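Local coordinates for predicted ATPase involved in replication control, Cdc46/Mcm family (Methanopyrus kandleri AV19, PDB 3F8T), which probably binds ATP and single-stranded DNA, as a homolog of the MCM helicases that unwind DNA during replication, at residues G52-R60 / R95-R106. The protein carries 2 engineered substitutions. Residues are numbered along the deposited sequence; the frame is centred on the assembly and turned at random.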
ATOM      1  N   GLY A  52      29.761  14.337  12.693  1.00 43.12           N
ATOM      2  CA  GLY A  52      29.030  14.453  11.436  1.00 41.95           C
ATOM      3  C   GLY A  52      27.517  14.538  11.563  1.00 40.92           C
ATOM      4  O   GLY A  52      26.837  14.754  10.562  1.00 40.95           O
ATOM      5  N   LYS A  53      26.998  14.364  12.783  1.00 39.97           N
ATOM      6  CA  LYS A  53      25.557  14.417  13.061  1.00 39.00           C
ATOM      7  C   LYS A  53      25.036  15.844  12.861  1.00 37.62           C
ATOM      8  O   LYS A  53      25.730  16.807  13.181  1.00 37.19           O
ATOM      9  CB  LYS A  53      25.252  13.954  14.494  1.00 39.70           C
ATOM     10  CG  LYS A  53      25.458  12.457  14.770  1.00 41.42           C
ATOM     11  CD  LYS A  53      24.156  11.652  14.669  1.00 43.31           C
ATOM     12  CE  LYS A  53      24.428  10.136  14.690  1.00 43.63           C
ATOM     13  NZ  LYS A  53      25.107   9.675  13.425  1.00 44.37           N
ATOM     14  N   PRO A  54      23.822  15.987  12.306  1.00 36.53           N
ATOM     15  CA  PRO A  54      23.310  17.335  12.078  1.00 35.62           C
ATOM     16  C   PRO A  54      22.970  18.032  13.388  1.00 34.34           C
ATOM     17  O   PRO A  54      22.701  17.373  14.395  1.00 33.90           O
ATOM     18  CB  PRO A  54      22.031  17.095  11.268  1.00 35.55           C
ATOM     19  CG  PRO A  54      22.139  15.679  10.767  1.00 36.86           C
ATOM     20  CD  PRO A  54      22.874  14.961  11.836  1.00 36.53           C
ATOM     21  N   VAL A  55      22.998  19.359  13.373  1.00 32.94           N
ATOM     22  CA  VAL A  55      22.520  20.116  14.511  1.00 31.46           C
ATOM     23  C   VAL A  55      20.995  20.037  14.462  1.00 30.80           C
ATOM     24  O   VAL A  55      20.399  20.111  13.391  1.00 30.78           O
ATOM     25  CB  VAL A  55      23.054  21.559  14.494  1.00 31.84           C
ATOM     26  CG1 VAL A  55      22.664  22.285  15.750  1.00 31.11           C
ATOM     27  CG2 VAL A  55      24.576  21.530  14.381  1.00 32.78           C
ATOM     28  N   VAL A  56      20.374  19.843  15.619  1.00 29.66           N
ATOM     29  CA  VAL A  56      18.943  19.555  15.679  1.00 28.79           C
ATOM     30  C   VAL A  56      18.217  20.615  16.493  1.00 27.18           C
ATOM     31  O   VAL A  56      18.632  20.948  17.604  1.00 27.64           O
ATOM     32  CB  VAL A  56      18.679  18.137  16.290  1.00 29.25           C
ATOM     33  CG1 VAL A  56      17.242  17.990  16.749  1.00 30.04           C
ATOM     34  CG2 VAL A  56      19.008  17.041  15.277  1.00 30.63           C
ATOM     35  N   LEU A  57      17.144  21.158  15.928  1.00 25.05           N
ATOM     36  CA  LEU A  57      16.254  22.032  16.683  1.00 23.73           C
ATOM     37  C   LEU A  57      14.920  21.338  16.877  1.00 22.79           C
ATOM     38  O   LEU A  57      14.208  21.099  15.919  1.00 22.19           O
ATOM     39  CB  LEU A  57      16.050  23.392  15.990  1.00 23.42           C
ATOM     40  CG  LEU A  57      14.979  24.341  16.581  1.00 23.97           C
ATOM     41  CD1 LEU A  57      15.235  24.695  18.059  1.00 21.10           C
ATOM     42  CD2 LEU A  57      14.886  25.610  15.755  1.00 22.98           C
ATOM     43  N   ASP A  58      14.603  21.018  18.130  1.00 22.75           N
ATOM     44  CA  ASP A  58      13.306  20.458  18.467  1.00 22.55           C
ATOM     45  C   ASP A  58      12.394  21.611  18.855  1.00 22.73           C
ATOM     46  O   ASP A  58      12.552  22.227  19.928  1.00 22.09           O
ATOM     47  CB  ASP A  58      13.409  19.427  19.597  1.00 23.14           C
ATOM     48  CG  ASP A  58      12.118  18.648  19.788  1.00 24.62           C
ATOM     49  OD1 ASP A  58      11.049  19.272  19.730  1.00 25.43           O
ATOM     50  OD2 ASP A  58      12.160  17.413  19.999  1.00 26.23           O
ATOM     51  N   LEU A  59      11.450  21.901  17.961  1.00 22.84           N
ATOM     52  CA  LEU A  59      10.542  23.036  18.089  1.00 22.80           C
ATOM     53  C   LEU A  59       9.624  22.990  19.305  1.00 23.23           C
ATOM     54  O   LEU A  59       9.116  24.027  19.740  1.00 23.14           O
ATOM     55  CB  LEU A  59       9.709  23.171  16.806  1.00 22.62           C
ATOM     56  CG  LEU A  59      10.537  23.528  15.564  1.00 22.45           C
ATOM     57  CD1 LEU A  59       9.687  23.450  14.294  1.00 24.04           C
ATOM     58  CD2 LEU A  59      11.171  24.916  15.723  1.00 21.94           C
ATOM     59  N   ARG A  60       9.409  21.800  19.861  1.00 23.99           N
ATOM     60  CA  ARG A  60       8.580  21.667  21.072  1.00 24.58           C
ATOM     61  C   ARG A  60       9.292  22.250  22.280  1.00 24.73           C
ATOM     62  O   ARG A  60       8.668  22.458  23.331  1.00 24.19           O
ATOM     63  CB  ARG A  60       8.306  20.205  21.389  1.00 24.92           C
ATOM     64  CG  ARG A  60       7.635  19.421  20.329  1.00 27.03           C
ATOM     65  CD  ARG A  60       8.412  18.113  20.275  1.00 30.75           C
ATOM     66  NE  ARG A  60       7.751  17.068  19.552  1.00 33.23           N
ATOM     67  CZ  ARG A  60       8.386  16.085  18.924  1.00 32.77           C
ATOM     68  NH1 ARG A  60       9.721  16.025  18.895  1.00 32.44           N
ATOM     69  NH2 ARG A  60       7.670  15.177  18.304  1.00 33.23           N
ATOM     70  N   ARG A  95      24.848  20.708   8.577  1.00 44.33           N
ATOM     71  CA  ARG A  95      23.519  20.154   8.379  1.00 42.64           C
ATOM     72  C   ARG A  95      22.634  20.470   9.571  1.00 40.82           C
ATOM     73  O   ARG A  95      23.060  20.374  10.725  1.00 39.85           O
ATOM     74  CB  ARG A  95      23.579  18.648   8.117  1.00 42.94           C
ATOM     75  CG  ARG A  95      24.565  18.258   7.018  1.00 44.70           C
ATOM     76  CD  ARG A  95      24.024  17.157   6.090  1.00 48.07           C
ATOM     77  NE  ARG A  95      23.638  15.900   6.746  1.00 49.96           N
ATOM     78  CZ  ARG A  95      24.314  15.268   7.707  1.00 51.04           C
ATOM     79  NH1 ARG A  95      25.461  15.746   8.171  1.00 50.85           N
ATOM     80  NH2 ARG A  95      23.835  14.134   8.202  1.00 51.92           N
ATOM     81  N   VAL A  96      21.406  20.872   9.265  1.00 38.96           N
ATOM     82  CA  VAL A  96      20.432  21.255  10.275  1.00 37.42           C
ATOM     83  C   VAL A  96      19.162  20.438  10.083  1.00 36.40           C
ATOM     84  O   VAL A  96      18.695  20.238   8.958  1.00 36.03           O
ATOM     85  CB  VAL A  96      20.129  22.787  10.223  1.00 37.63           C
ATOM     86  CG1 VAL A  96      18.917  23.139  11.078  1.00 36.90           C
ATOM     87  CG2 VAL A  96      21.352  23.585  10.681  1.00 37.34           C
ATOM     88  N   ARG A  97      18.620  19.947  11.191  1.00 35.14           N
ATOM     89  CA  ARG A  97      17.378  19.198  11.163  1.00 34.32           C
ATOM     90  C   ARG A  97      16.403  19.851  12.128  1.00 33.05           C
ATOM     91  O   ARG A  97      16.809  20.430  13.143  1.00 33.15           O
ATOM     92  CB  ARG A  97      17.616  17.738  11.559  1.00 34.33           C
ATOM     93  CG  ARG A  97      18.553  16.948  10.617  1.00 36.71           C
ATOM     94  CD  ARG A  97      17.935  16.693   9.232  1.00 38.98           C
ATOM     95  NE  ARG A  97      18.805  15.879   8.382  1.00 40.70           N
ATOM     96  CZ  ARG A  97      19.524  16.344   7.360  1.00 41.85           C
ATOM     97  NH1 ARG A  97      19.482  17.627   7.030  1.00 40.82           N
ATOM     98  NH2 ARG A  97      20.283  15.511   6.654  1.00 42.55           N
ATOM     99  N   PHE A  98      15.124  19.762  11.805  1.00 31.81           N
ATOM    100  CA  PHE A  98      14.093  20.235  12.702  1.00 31.20           C
ATOM    101  C   PHE A  98      13.244  19.047  13.137  1.00 31.62           C
ATOM    102  O   PHE A  98      12.929  18.162  12.331  1.00 31.35           O
ATOM    103  CB  PHE A  98      13.218  21.297  12.030  1.00 30.89           C
ATOM    104  CG  PHE A  98      13.974  22.511  11.546  1.00 29.83           C
ATOM    105  CD1 PHE A  98      14.572  22.520  10.282  1.00 29.65           C
ATOM    106  CD2 PHE A  98      14.055  23.660  12.336  1.00 30.39           C
ATOM    107  CE1 PHE A  98      15.262  23.654   9.816  1.00 27.63           C
ATOM    108  CE2 PHE A  98      14.739  24.801  11.879  1.00 30.59           C
ATOM    109  CZ  PHE A  98      15.346  24.791  10.622  1.00 29.85           C
ATOM    110  N   ARG A  99      12.877  19.039  14.414  1.00 31.64           N
ATOM    111  CA  ARG A  99      11.961  18.044  14.953  1.00 31.88           C
ATOM    112  C   ARG A  99      10.789  18.778  15.581  1.00 31.32           C
ATOM    113  O   ARG A  99      10.890  19.971  15.912  1.00 30.66           O
ATOM    114  CB  ARG A  99      12.665  17.170  16.005  1.00 32.29           C
ATOM    115  CG  ARG A  99      14.011  16.575  15.559  1.00 35.78           C
ATOM    116  CD  ARG A  99      13.837  15.488  14.489  1.00 41.32           C
ATOM    117  NE  ARG A  99      15.012  15.329  13.620  1.00 43.52           N
ATOM    118  CZ  ARG A  99      16.061  14.543  13.876  1.00 45.43           C
ATOM    119  NH1 ARG A  99      16.117  13.826  14.994  1.00 45.87           N
ATOM    120  NH2 ARG A  99      17.073  14.478  13.010  1.00 44.25           N
ATOM    121  N   GLY A 100       9.676  18.066  15.734  1.00 30.98           N
ATOM    122  CA  GLY A 100       8.539  18.578  16.482  1.00 30.52           C
ATOM    123  C   GLY A 100       7.790  19.696  15.799  1.00 30.37           C
ATOM    124  O   GLY A 100       7.429  20.684  16.440  1.00 29.85           O
ATOM    125  N   LEU A 101       7.552  19.543  14.495  1.00 30.43           N
ATOM    126  CA  LEU A 101       6.698  20.462  13.737  1.00 30.54           C
ATOM    127  C   LEU A 101       5.341  20.630  14.393  1.00 31.18           C
ATOM    128  O   LEU A 101       4.719  19.631  14.751  1.00 31.84           O
ATOM    129  CB  LEU A 101       6.476  19.944  12.305  1.00 30.38           C
ATOM    130  CG  LEU A 101       7.544  20.202  11.246  1.00 30.64           C
ATOM    131  CD1 LEU A 101       8.881  19.591  11.656  1.00 30.76           C
ATOM    132  CD2 LEU A 101       7.086  19.638   9.892  1.00 30.04           C
ATOM    133  N   PRO A 102       4.879  21.886  14.568  1.00 31.83           N
ATOM    134  CA  PRO A 102       3.477  22.099  14.940  1.00 32.65           C
ATOM    135  C   PRO A 102       2.538  21.374  13.969  1.00 33.42           C
ATOM    136  O   PRO A 102       2.837  21.246  12.773  1.00 32.57           O
ATOM    137  CB  PRO A 102       3.308  23.612  14.834  1.00 32.47           C
ATOM    138  CG  PRO A 102       4.667  24.157  15.092  1.00 32.44           C
ATOM    139  CD  PRO A 102       5.615  23.159  14.453  1.00 31.86           C
ATOM    140  N   HIS A 103       1.409  20.912  14.496  1.00 34.65           N
ATOM    141  CA  HIS A 103       0.539  19.976  13.787  1.00 35.77           C
ATOM    142  C   HIS A 103       0.069  20.456  12.412  1.00 35.68           C
ATOM    143  O   HIS A 103      -0.047  19.652  11.479  1.00 35.36           O
ATOM    144  CB  HIS A 103      -0.652  19.575  14.666  1.00 36.83           C
ATOM    145  CG  HIS A 103      -1.482  18.475  14.080  1.00 39.26           C
ATOM    146  ND1 HIS A 103      -1.136  17.145  14.183  1.00 42.29           N
ATOM    147  CD2 HIS A 103      -2.631  18.511  13.364  1.00 41.62           C
ATOM    148  CE1 HIS A 103      -2.042  16.406  13.568  1.00 42.50           C
ATOM    149  NE2 HIS A 103      -2.961  17.210  13.062  1.00 42.28           N
ATOM    150  N   ARG A 104      -0.166  21.760  12.281  1.00 35.45           N
ATOM    151  CA  ARG A 104      -0.654  22.338  11.025  1.00 35.97           C
ATOM    152  C   ARG A 104       0.369  22.316   9.883  1.00 35.19           C
ATOM    153  O   ARG A 104      -0.003  22.482   8.717  1.00 35.29           O
ATOM    154  CB  ARG A 104      -1.188  23.763  11.240  1.00 36.50           C
ATOM    155  CG  ARG A 104      -0.159  24.738  11.740  1.00 39.17           C
ATOM    156  CD  ARG A 104      -0.590  26.190  11.595  1.00 43.44           C
ATOM    157  NE  ARG A 104      -0.356  26.705  10.247  1.00 45.69           N
ATOM    158  CZ  ARG A 104       0.027  27.952   9.978  1.00 47.41           C
ATOM    159  NH1 ARG A 104       0.249  28.811  10.968  1.00 47.90           N
ATOM    160  NH2 ARG A 104       0.211  28.336   8.719  1.00 48.14           N
ATOM    161  N   PHE A 105       1.648  22.116  10.212  1.00 33.90           N
ATOM    162  CA  PHE A 105       2.703  22.057   9.190  1.00 32.43           C
ATOM    163  C   PHE A 105       2.983  20.618   8.724  1.00 32.13           C
ATOM    164  O   PHE A 105       3.833  20.392   7.849  1.00 31.17           O
ATOM    165  CB  PHE A 105       3.998  22.713   9.691  1.00 32.13           C
ATOM    166  CG  PHE A 105       3.851  24.179  10.027  1.00 31.94           C
ATOM    167  CD1 PHE A 105       3.455  24.574  11.302  1.00 30.49           C
ATOM    168  CD2 PHE A 105       4.111  25.157   9.073  1.00 30.66           C
ATOM    169  CE1 PHE A 105       3.312  25.940  11.618  1.00 30.95           C
ATOM    170  CE2 PHE A 105       3.973  26.514   9.381  1.00 30.97           C
ATOM    171  CZ  PHE A 105       3.575  26.897  10.662  1.00 31.02           C
ATOM    172  N   ARG A 106       2.274  19.656   9.306  1.00 31.73           N
ATOM    173  CA  ARG A 106       2.496  18.231   8.995  1.00 32.14           C
ATOM    174  C   ARG A 106       1.476  17.698   7.989  1.00 31.90           C
ATOM    175  O   ARG A 106       0.303  18.085   8.021  1.00 31.49           O
ATOM    176  CB  ARG A 106       2.442  17.374  10.264  1.00 32.55           C
ATOM    177  CG  ARG A 106       3.441  17.759  11.345  1.00 35.50           C
ATOM    178  CD  ARG A 106       3.564  16.656  12.385  1.00 40.44           C
ATOM    179  NE  ARG A 106       4.041  17.168  13.668  1.00 44.71           N
ATOM    180  CZ  ARG A 106       4.600  16.422  14.622  1.00 47.47           C
ATOM    181  NH1 ARG A 106       4.772  15.112  14.442  1.00 48.50           N
ATOM    182  NH2 ARG A 106       5.003  16.989  15.758  1.00 48.18           N
TER
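Arg60 lays its guanidinium over Gly100, whose CA sits 3.5 Å from Arg60 CZ, over the centre of the flat group. Within the guanidinium plane, Arg60 NH1 reaches Asp58 OD2 at 3.0 Å, a salt bridge made on the syn side but tilted 28° out of the carboxylate plane. The other oxygen, Asp58 OD1, takes the backbone N of Arg60 in an Asx turn, and Gly100, with positive phi, has no side chain to strike Asp58 OD1 or Arg60 CD. A leucine in place of Asp58 would probably leave the Arg60 guanidinium without its charged mate, free to swing off Gly100. Strands 55-58 and 96-99 form a two-stranded parallel sheet in the helical N-terminal MCM domain, joined through helices 64-72 and 74-88; backbone bonds run from Val55 N to Arg95 O through to Leu59 N to Arg99 O. On one face, Val56 CG2 lies over the Arg99 guanidinium, offset toward its rim, while CG1, anti to the backbone N (chi1 163°), meets Arg99 CG at 3.7 Å. Arg99 NE continues to a salt bridge with Glu176. On the other, buried face, Leu57 CD2 approaches Phe98 CE2 obliquely at 4.0 Å, and Val55 and Val96 pack on helix 74-88. Just ahead of strand 55-58, Pro54 CG rests over the Arg95 guanidinium, offset toward its rim and 3.4 Å from Arg95 NH2, while Arg95 NH1 donates in plane to Gly52 O (2.9 Å, 164° at the hydrogen).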